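Long-range contact in Rio2 kinase (Chaetomium thermophilum, PDB 4GYI), which probably phosphorylates serine and threonine residues with ATP and magnesium, and acts as an ATPase in maturation of the pre-40S ribosomal subunit: residues K118-G130 and I181-V193. Residues are numbered along the deposited sequence; the frame is centred on the assembly and turned at random.
Sequences KGKQKVLKIHRLG and IAQSRHTIVMSLV. With ADP (adenosine-5'-diphosphate), chain B; EDO (1,2-ethanediol), chain D; EDO (1,2-ethanediol), chain E.
Val123 and Lys125 pair with Met190 and Ile188 where strands 121-127 and 187-191 run antiparallel in the five-stranded sheet of the kinase N-lobe. Five backbone bonds join the two segments; the one at the turn, from His127 N to His186 O, is nearly straight at 178°. Past strand 187-191 the chain becomes the hinge that holds the adenine of ADP.

Lys125 reaches from the sheet to the phosphates. Lys125 CB lies 3.9 Å from Met190 CE. CG stands anti to the backbone N (chi1 -179°), and the chain stays extended to its end. Lys125 CD touches Met190 CE and, off to another side, O2A of the α-phosphate. Lys125 CE is 3.5 Å from both O2A and O3B of ADP. Lys125 NZ donates to O2A of ADP at 2.7 Å and only weakly to O3B; it also forms a salt bridge with Glu163 and a hydrogen bond with the phosphoaspartate at position 258. A methionine in place of Lys125 would probably leave the phosphates and Glu163 without their shared positive partner.

Met190 lies alongside Val123, CG to CB 3.9 Å, on the nucleotide side. Leu124 CD1 meets Val189 CG2 on the other face, with Ile126 and Thr187. The Leu192 side chain crosses that of Val123 at about a right angle, CD1 against CG2, and CD1 also touches adenine C2. The adenine amino group N6 donates to Ser191 O at 2.9 Å, and Val193 N donates to adenine N1 at 3.0 Å.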
loop_
_atom_site.group_PDB
_atom_site.type_symbol
_atom_site.label_atom_id
_atom_site.label_comp_id
_atom_site.label_asym_id
_atom_site.label_seq_id
_atom_site.Cartn_x
_atom_site.Cartn_y
_atom_site.Cartn_z
ATOM N N LYS A 118 12.984 16.826 10.982
ATOM C CA LYS A 118 14.393 16.969 10.646
ATOM C C LYS A 118 14.620 17.315 9.166
ATOM O O LYS A 118 15.736 17.646 8.764
ATOM C CB LYS A 118 15.166 15.700 11.026
ATOM C CG LYS A 118 15.622 15.645 12.492
ATOM C CD LYS A 118 14.457 15.581 13.470
ATOM C CE LYS A 118 14.676 16.501 14.674
ATOM N NZ LYS A 118 15.852 16.114 15.513
ATOM N N GLY A 119 13.565 17.239 8.358
ATOM C CA GLY A 119 13.666 17.591 6.953
ATOM C C GLY A 119 14.006 16.415 6.054
ATOM O O GLY A 119 14.348 16.587 4.884
ATOM N N LYS A 120 13.913 15.210 6.605
ATOM C CA LYS A 120 14.176 14.008 5.838
ATOM C C LYS A 120 12.930 13.600 5.024
ATOM O O LYS A 120 11.827 13.535 5.555
ATOM C CB LYS A 120 14.606 12.882 6.774
ATOM C CG LYS A 120 14.950 11.591 6.066
ATOM C CD LYS A 120 15.304 10.510 7.061
ATOM C CE LYS A 120 15.331 9.136 6.401
ATOM N NZ LYS A 120 15.197 8.043 7.413
ATOM N N GLN A 121 13.107 13.350 3.735
ATOM C CA GLN A 121 11.976 12.963 2.886
ATOM C C GLN A 121 11.688 11.472 2.965
ATOM O O GLN A 121 12.601 10.642 2.963
ATOM C CB GLN A 121 12.193 13.384 1.430
ATOM C CG GLN A 121 12.461 14.878 1.262
ATOM C CD GLN A 121 12.755 15.255 -0.175
ATOM O OE1 GLN A 121 12.711 14.417 -1.080
ATOM N NE2 GLN A 121 13.045 16.522 -0.397
ATOM N N LYS A 122 10.406 11.141 3.050
ATOM C CA LYS A 122 9.954 9.758 3.065
ATOM C C LYS A 122 8.729 9.634 2.162
ATOM O O LYS A 122 8.176 10.644 1.717
ATOM C CB LYS A 122 9.572 9.350 4.489
ATOM C CG LYS A 122 10.612 9.700 5.533
ATOM C CD LYS A 122 9.959 9.865 6.882
ATOM C CE LYS A 122 10.935 10.413 7.896
ATOM N NZ LYS A 122 11.924 9.397 8.368
ATOM N N VAL A 123 8.300 8.398 1.900
ATOM C CA VAL A 123 7.121 8.169 1.071
ATOM C C VAL A 123 5.913 7.803 1.911
ATOM O O VAL A 123 6.011 7.010 2.840
ATOM C CB VAL A 123 7.383 7.049 0.030
ATOM C CG1 VAL A 123 6.081 6.470 -0.517
ATOM C CG2 VAL A 123 8.246 7.580 -1.095
ATOM N N LEU A 124 4.777 8.416 1.599
ATOM C CA LEU A 124 3.518 8.014 2.188
ATOM C C LEU A 124 2.707 7.290 1.114
ATOM O O LEU A 124 2.430 7.851 0.055
ATOM C CB LEU A 124 2.746 9.232 2.689
ATOM C CG LEU A 124 1.325 8.941 3.185
ATOM C CD1 LEU A 124 1.366 8.164 4.492
ATOM C CD2 LEU A 124 0.544 10.222 3.360
ATOM N N LYS A 125 2.356 6.039 1.362
ATOM C CA LYS A 125 1.541 5.305 0.395
ATOM C C LYS A 125 0.132 5.192 0.951
ATOM O O LYS A 125 -0.046 4.830 2.108
ATOM C CB LYS A 125 2.113 3.911 0.128
ATOM C CG LYS A 125 1.312 3.073 -0.913
ATOM C CD LYS A 125 2.021 1.752 -1.170
ATOM C CE LYS A 125 1.243 0.836 -2.138
ATOM N NZ LYS A 125 2.106 -0.297 -2.607
ATOM N N ILE A 126 -0.857 5.535 0.131
ATOM C CA ILE A 126 -2.253 5.477 0.537
ATOM C C ILE A 126 -2.978 4.458 -0.328
ATOM O O ILE A 126 -3.044 4.621 -1.532
ATOM C CB ILE A 126 -2.929 6.854 0.351
ATOM C CG1 ILE A 126 -2.149 7.926 1.147
ATOM C CG2 ILE A 126 -4.393 6.798 0.806
ATOM C CD1 ILE A 126 -2.704 9.352 0.991
ATOM N N HIS A 127 -3.505 3.400 0.270
ATOM C CA HIS A 127 -4.164 2.369 -0.512
ATOM C C HIS A 127 -5.570 2.783 -0.924
ATOM O O HIS A 127 -6.325 3.360 -0.126
ATOM C CB HIS A 127 -4.182 1.037 0.239
ATOM C CG HIS A 127 -2.847 0.362 0.308
ATOM N ND1 HIS A 127 -2.398 -0.501 -0.671
ATOM C CD2 HIS A 127 -1.860 0.425 1.234
ATOM C CE1 HIS A 127 -1.199 -0.953 -0.346
ATOM N NE2 HIS A 127 -0.848 -0.406 0.806
ATOM N N ARG A 128 -5.894 2.482 -2.183
ATOM C CA ARG A 128 -7.122 2.910 -2.837
ATOM C C ARG A 128 -7.895 1.771 -3.511
ATOM O O ARG A 128 -8.317 1.907 -4.657
ATOM C CB ARG A 128 -6.771 3.952 -3.908
ATOM C CG ARG A 128 -6.166 5.225 -3.318
ATOM C CD ARG A 128 -7.169 6.008 -2.464
ATOM N NE ARG A 128 -6.653 7.345 -2.152
ATOM C CZ ARG A 128 -7.001 8.075 -1.095
ATOM N NH1 ARG A 128 -7.888 7.611 -0.215
ATOM N NH2 ARG A 128 -6.457 9.275 -0.920
ATOM N N LEU A 129 -8.081 0.655 -2.813
ATOM C CA LEU A 129 -8.853 -0.457 -3.359
ATOM C C LEU A 129 -10.271 0.032 -3.700
ATOM O O LEU A 129 -10.830 0.830 -2.967
ATOM C CB LEU A 129 -8.919 -1.609 -2.334
ATOM C CG LEU A 129 -7.746 -2.599 -2.272
ATOM C CD1 LEU A 129 -6.432 -1.880 -2.066
ATOM C CD2 LEU A 129 -7.939 -3.592 -1.152
ATOM N N GLY A 130 -10.834 -0.421 -4.815
ATOM C CA GLY A 130 -12.181 -0.026 -5.201
ATOM C C GLY A 130 -12.251 1.131 -6.181
ATOM O O GLY A 130 -13.303 1.391 -6.787
ATOM N N ILE A 181 8.476 2.427 7.973
ATOM C CA ILE A 181 8.625 3.342 9.109
ATOM C C ILE A 181 7.406 3.397 10.029
ATOM O O ILE A 181 7.549 3.362 11.237
ATOM C CB ILE A 181 8.994 4.759 8.646
ATOM C CG1 ILE A 181 10.335 4.731 7.899
ATOM C CG2 ILE A 181 9.055 5.711 9.833
ATOM C CD1 ILE A 181 10.620 5.994 7.111
ATOM N N ALA A 182 6.207 3.485 9.467
ATOM C CA ALA A 182 5.015 3.521 10.304
ATOM C C ALA A 182 3.824 3.104 9.483
ATOM O O ALA A 182 3.896 3.080 8.264
ATOM C CB ALA A 182 4.801 4.910 10.866
ATOM N N GLN A 183 2.719 2.786 10.142
ATOM C CA GLN A 183 1.528 2.370 9.413
ATOM C C GLN A 183 0.303 2.867 10.153
ATOM O O GLN A 183 0.196 2.688 11.362
ATOM C CB GLN A 183 1.502 0.838 9.267
ATOM C CG GLN A 183 0.345 0.298 8.432
ATOM C CD GLN A 183 -0.928 0.103 9.239
ATOM O OE1 GLN A 183 -0.895 -0.432 10.344
ATOM N NE2 GLN A 183 -2.053 0.552 8.693
ATOM N N SER A 184 -0.621 3.506 9.451
ATOM C CA SER A 184 -1.874 3.877 10.097
ATOM C C SER A 184 -3.041 3.698 9.148
ATOM O O SER A 184 -3.031 4.236 8.047
ATOM C CB SER A 184 -1.829 5.312 10.612
ATOM O OG SER A 184 -3.079 5.680 11.187
ATOM N N ARG A 185 -4.042 2.927 9.570
ATOM C CA ARG A 185 -5.222 2.700 8.743
ATOM C C ARG A 185 -4.832 2.169 7.345
ATOM O O ARG A 185 -4.191 1.119 7.228
ATOM C CB ARG A 185 -6.067 3.979 8.669
ATOM C CG ARG A 185 -6.588 4.411 10.021
ATOM C CD ARG A 185 -6.943 5.883 10.027
ATOM N NE ARG A 185 -7.580 6.322 11.270
ATOM C CZ ARG A 185 -6.932 6.882 12.291
ATOM N NH1 ARG A 185 -5.617 7.060 12.246
ATOM N NH2 ARG A 185 -7.599 7.257 13.355
ATOM N N HIS A 186 -5.176 2.914 6.297
ATOM C CA HIS A 186 -4.866 2.501 4.923
ATOM C C HIS A 186 -3.528 3.046 4.394
ATOM O O HIS A 186 -3.295 3.076 3.178
ATOM C CB HIS A 186 -5.993 2.915 3.969
ATOM C CG HIS A 186 -6.279 4.393 3.952
ATOM N ND1 HIS A 186 -6.264 5.176 5.089
ATOM C CD2 HIS A 186 -6.621 5.221 2.936
ATOM C CE1 HIS A 186 -6.580 6.421 4.775
ATOM N NE2 HIS A 186 -6.791 6.479 3.474
ATOM N N THR A 187 -2.650 3.483 5.289
ATOM C CA THR A 187 -1.468 4.209 4.831
ATOM C C THR A 187 -0.178 3.615 5.349
ATOM O O THR A 187 -0.154 2.984 6.404
ATOM C CB THR A 187 -1.527 5.716 5.210
ATOM O OG1 THR A 187 -1.309 5.875 6.621
ATOM C CG2 THR A 187 -2.867 6.295 4.847
ATOM N N ILE A 188 0.903 3.814 4.605
ATOM C CA ILE A 188 2.204 3.406 5.094
ATOM C C ILE A 188 3.162 4.536 4.858
ATOM O O ILE A 188 3.101 5.170 3.809
ATOM C CB ILE A 188 2.750 2.184 4.342
ATOM C CG1 ILE A 188 1.885 0.952 4.620
ATOM C CG2 ILE A 188 4.210 1.906 4.752
ATOM C CD1 ILE A 188 2.372 -0.292 3.897
ATOM N N VAL A 189 4.027 4.797 5.835
ATOM C CA VAL A 189 5.129 5.719 5.638
ATOM C C VAL A 189 6.366 4.864 5.505
ATOM O O VAL A 189 6.602 4.002 6.332
ATOM C CB VAL A 189 5.296 6.703 6.821
ATOM C CG1 VAL A 189 6.550 7.542 6.634
ATOM C CG2 VAL A 189 4.087 7.609 6.937
ATOM N N MET A 190 7.144 5.068 4.447
ATOM C CA MET A 190 8.331 4.257 4.256
ATOM C C MET A 190 9.460 5.134 3.708
ATOM O O MET A 190 9.211 6.247 3.240
ATOM C CB MET A 190 8.023 3.127 3.271
ATOM C CG MET A 190 7.878 3.621 1.836
ATOM S SD MET A 190 7.336 2.365 0.668
ATOM C CE MET A 190 5.572 2.390 0.902
ATOM N N SER A 191 10.691 4.635 3.750
ATOM C CA SER A 191 11.815 5.424 3.256
ATOM C C SER A 191 11.640 5.691 1.766
ATOM O O SER A 191 10.963 4.940 1.062
ATOM C CB SER A 191 13.154 4.724 3.515
ATOM O OG SER A 191 13.314 3.603 2.673
ATOM N N LEU A 192 12.205 6.798 1.314
ATOM C CA LEU A 192 12.239 7.133 -0.102
ATOM C C LEU A 192 13.491 6.502 -0.688
ATOM O O LEU A 192 14.584 6.820 -0.276
ATOM C CB LEU A 192 12.301 8.648 -0.262
ATOM C CG LEU A 192 12.579 9.207 -1.657
ATOM C CD1 LEU A 192 11.431 8.880 -2.593
ATOM C CD2 LEU A 192 12.793 10.711 -1.542
ATOM N N VAL A 193 13.333 5.594 -1.636
ATOM C CA VAL A 193 14.477 4.903 -2.215
ATOM C C VAL A 193 15.027 5.737 -3.357
ATOM O O VAL A 193 14.270 6.215 -4.191
ATOM C CB VAL A 193 14.051 3.514 -2.767
ATOM C CG1 VAL A 193 15.235 2.774 -3.332
ATOM C CG2 VAL A 193 13.399 2.694 -1.677
HETATM P PB ADP B . 0.995 0.856 -6.514
HETATM O O1B ADP B . -0.074 1.900 -6.727
HETATM O O2B ADP B . 1.571 0.168 -7.727
HETATM O O3B ADP B . 0.439 -0.133 -5.394
HETATM P PA ADP B . 3.722 1.085 -5.589
HETATM O O1A ADP B . 3.988 0.096 -6.692
HETATM O O2A ADP B . 4.075 0.678 -4.164
HETATM O O3A ADP B . 2.186 1.570 -5.661
HETATM O "O5'" ADP B . 4.435 2.455 -6.001
HETATM C "C5'" ADP B . 4.102 3.077 -7.250
HETATM C "C4'" ADP B . 5.295 3.887 -7.755
HETATM O "O4'" ADP B . 5.715 4.835 -6.758
HETATM C "C3'" ADP B . 6.544 3.059 -8.051
HETATM O "O3'" ADP B . 6.566 2.502 -9.370
HETATM C "C2'" ADP B . 7.670 4.048 -7.841
HETATM O "O2'" ADP B . 7.755 4.944 -8.956
HETATM C "C1'" ADP B . 7.145 4.911 -6.722
HETATM N N9 ADP B . 7.538 4.447 -5.377
HETATM C C8 ADP B . 6.757 3.750 -4.530
HETATM N N7 ADP B . 7.391 3.520 -3.349
HETATM C C5 ADP B . 8.601 4.106 -3.455
HETATM C C6 ADP B . 9.777 4.266 -2.581
HETATM N N6 ADP B . 9.773 3.742 -1.338
HETATM N N1 ADP B . 10.834 4.949 -3.065
HETATM C C2 ADP B . 10.846 5.492 -4.303
HETATM N N3 ADP B . 9.812 5.392 -5.149
HETATM C C4 ADP B . 8.691 4.717 -4.786
HETATM C C1 EDO D . -10.687 3.328 -0.061
HETATM O O1 EDO D . -9.809 2.436 -0.754
HETATM C C2 EDO D . -9.961 4.643 0.168
HETATM O O2 EDO D . -8.695 4.350 0.732
HETATM C C1 EDO E . -5.645 1.688 12.290
HETATM O O1 EDO E . -6.485 0.688 11.684
HETATM C C2 EDO E . -4.194 1.222 12.311
HETATM O O2 EDO E . -3.953 0.284 11.251
HETATM O O HOH W 1 13.655 8.290 3.349
#